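Local structure of probable dipeptidase (Pseudomonas aeruginosa, 3B40) at residues A198-R201 against L202-G206. The protein probably acts as a metal-dependent dipeptidase of the membrane dipeptidase (M19) family, cleaving dipeptides. The protein carries 11 engineered substitutions. Numbering follows the deposited sequence.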
ATOM      1  N   ALA A 198     -19.744   7.102   2.819  1.00 12.85           N
ATOM      2  CA  ALA A 198     -18.942   5.859   2.739  1.00 12.63           C
ATOM      3  C   ALA A 198     -18.263   5.521   4.082  1.00 12.62           C
ATOM      4  O   ALA A 198     -18.160   4.361   4.448  1.00 13.13           O
ATOM      5  CB  ALA A 198     -17.914   5.947   1.615  1.00 12.40           C
ATOM      6  N   VAL A 199     -17.820   6.528   4.818  1.00 11.65           N
ATOM      7  CA  VAL A 199     -17.181   6.284   6.105  1.00 12.30           C
ATOM      8  C   VAL A 199     -18.145   5.623   7.127  1.00 12.12           C
ATOM      9  O   VAL A 199     -17.788   4.656   7.816  1.00 11.18           O
ATOM     10  CB  VAL A 199     -16.633   7.584   6.725  1.00 12.04           C
ATOM     11  CG1 VAL A 199     -16.175   7.327   8.177  1.00  9.46           C
ATOM     12  CG2 VAL A 199     -15.479   8.178   5.855  1.00 12.10           C
ATOM     13  N   GLU A 200     -19.342   6.189   7.238  1.00 12.00           N
ATOM     14  CA  GLU A 200     -20.412   5.583   8.035  1.00 12.44           C
ATOM     15  C   GLU A 200     -20.729   4.147   7.555  1.00 12.81           C
ATOM     16  O   GLU A 200     -20.854   3.213   8.371  1.00 13.34           O
ATOM     17  CB  GLU A 200     -21.673   6.476   8.024  1.00 11.87           C
ATOM     18  CG  GLU A 200     -22.856   5.943   8.908  1.00 13.84           C
ATOM     19  CD  GLU A 200     -22.558   5.866  10.404  1.00 14.50           C
ATOM     20  OE1 GLU A 200     -23.242   5.090  11.112  1.00 16.91           O
ATOM     21  OE2 GLU A 200     -21.674   6.593  10.902  1.00 15.77           O
ATOM     22  N   ARG A 201     -20.862   3.957   6.241  1.00 12.50           N
ATOM     23  CA  ARG A 201     -21.185   2.628   5.699  1.00 12.36           C
ATOM     24  C   ARG A 201     -20.112   1.601   6.012  1.00 13.02           C
ATOM     25  O   ARG A 201     -20.434   0.481   6.382  1.00 12.64           O
ATOM     26  CB  ARG A 201     -21.482   2.673   4.188  1.00 12.39           C
ATOM     27  CG  ARG A 201     -21.923   1.332   3.555  1.00 13.02           C
ATOM     28  CD  ARG A 201     -23.207   0.759   4.152  1.00 14.65           C
ATOM     29  NE  ARG A 201     -24.296   1.721   4.116  1.00 15.21           N
ATOM     30  CZ  ARG A 201     -25.045   1.975   3.050  1.00 16.56           C
ATOM     31  NH1 ARG A 201     -24.828   1.323   1.894  1.00 12.98           N
ATOM     32  NH2 ARG A 201     -26.007   2.903   3.144  1.00 18.37           N
ATOM     33  N   LEU A 202     -18.844   2.002   5.905  1.00 12.99           N
ATOM     34  CA  LEU A 202     -17.710   1.105   6.218  1.00 14.41           C
ATOM     35  C   LEU A 202     -17.668   0.745   7.705  1.00 14.38           C
ATOM     36  O   LEU A 202     -17.385  -0.416   8.087  1.00 14.32           O
ATOM     37  CB  LEU A 202     -16.383   1.775   5.794  1.00 13.23           C
ATOM     38  CG  LEU A 202     -16.257   1.824   4.255  1.00 16.27           C
ATOM     39  CD1 LEU A 202     -15.133   2.718   3.788  1.00 16.67           C
ATOM     40  CD2 LEU A 202     -16.131   0.430   3.614  1.00 15.26           C
ATOM     41  N   ASN A 203     -17.919   1.747   8.550  1.00 14.44           N
ATOM     42  CA  ASN A 203     -18.005   1.485   9.992  1.00 14.25           C
ATOM     43  C   ASN A 203     -19.082   0.425  10.263  1.00 14.04           C
ATOM     44  O   ASN A 203     -18.827  -0.538  11.022  1.00 14.38           O
ATOM     45  CB  ASN A 203     -18.355   2.759  10.780  1.00 14.47           C
ATOM     46  CG  ASN A 203     -17.169   3.693  11.025  1.00 13.23           C
ATOM     47  OD1 ASN A 203     -17.383   4.795  11.524  1.00 11.94           O
ATOM     48  ND2 ASN A 203     -15.937   3.286  10.670  1.00 13.47           N
ATOM     49  N   ASP A 204     -20.275   0.607   9.662  1.00 13.05           N
ATOM     50  CA  ASP A 204     -21.423  -0.294   9.836  1.00 13.01           C
ATOM     51  C   ASP A 204     -21.109  -1.704   9.354  1.00 13.47           C
ATOM     52  O   ASP A 204     -21.504  -2.679   9.977  1.00 13.11           O
ATOM     53  CB  ASP A 204     -22.673   0.193   9.053  1.00 13.19           C
ATOM     54  CG  ASP A 204     -23.295   1.443   9.649  1.00 13.89           C
ATOM     55  OD1 ASP A 204     -22.975   1.753  10.813  1.00 15.57           O
ATOM     56  OD2 ASP A 204     -24.065   2.160   8.938  1.00 12.97           O
ATOM     57  N   LEU A 205     -20.455  -1.796   8.201  1.00 12.69           N
ATOM     58  CA  LEU A 205     -20.047  -3.063   7.634  1.00 12.86           C
ATOM     59  C   LEU A 205     -18.906  -3.776   8.378  1.00 12.67           C
ATOM     60  O   LEU A 205     -18.660  -4.947   8.131  1.00 11.90           O
ATOM     61  CB  LEU A 205     -19.667  -2.861   6.163  1.00 13.24           C
ATOM     62  CG  LEU A 205     -20.830  -2.647   5.206  1.00 14.26           C
ATOM     63  CD1 LEU A 205     -20.316  -2.279   3.837  1.00 17.69           C
ATOM     64  CD2 LEU A 205     -21.748  -3.894   5.139  1.00 14.85           C
ATOM     65  N   GLY A 206     -18.213  -3.084   9.281  1.00 12.48           N
ATOM     66  CA  GLY A 206     -17.040  -3.684   9.939  1.00 12.54           C
ATOM     67  C   GLY A 206     -15.861  -3.883   8.987  1.00 13.30           C
ATOM     68  O   GLY A 206     -15.144  -4.894   9.061  1.00 14.11           O
TER
HETATM   69  O   HOH W   1     -19.870   5.727  12.422  1.00 28.79           O
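Glu200 and Asp204, one turn apart near the C-terminal end of helix 193-205, bring two carboxylates together, with Glu200 OE1 3.4 Å from Asp204 OD1 and their planes turned 79° to each other. Glu200 sends CG anti to its own nitrogen (chi1 -177°), then bends at chi2 (63°), which brings the carboxylate back beside that of Asp204. Its other oxygen, OE2, accepts a hydrogen bond from a water at 2.5 Å; that water also donates to Asn203 OD1 at 2.8 Å, tying neighbouring turns together. On the flank, Arg201 CG touches Leu205 CD1 at 4.0 Å. Beneath these side chains run four i to i+4 backbone bonds, from Leu202 N to Ala198 O (2.9 Å) through Leu205 N to Arg201 O (2.9 Å). Gly206, the first residue to leave helical angles, has positive phi and closes the last turn in a Schellman motif, its N bonded to Asn203 O at 3.1 Å. Farther out, Arg227 makes salt bridges to both Glu200 OE1 and Asp204 OD1, and its backbone N bonds to Asn203 OD1; Arg201 NH1 pairs with Asp151. Ala198 and Leu202 pack on Leu150, while Val199 and Leu202 meet Ile209 of strand 208-210, so this face of the helix packs against the parallel sheet of this TIM-barrel family. One guanidinium shared by two crossed carboxylates would offset their mutual repulsion and should favour both being ionised.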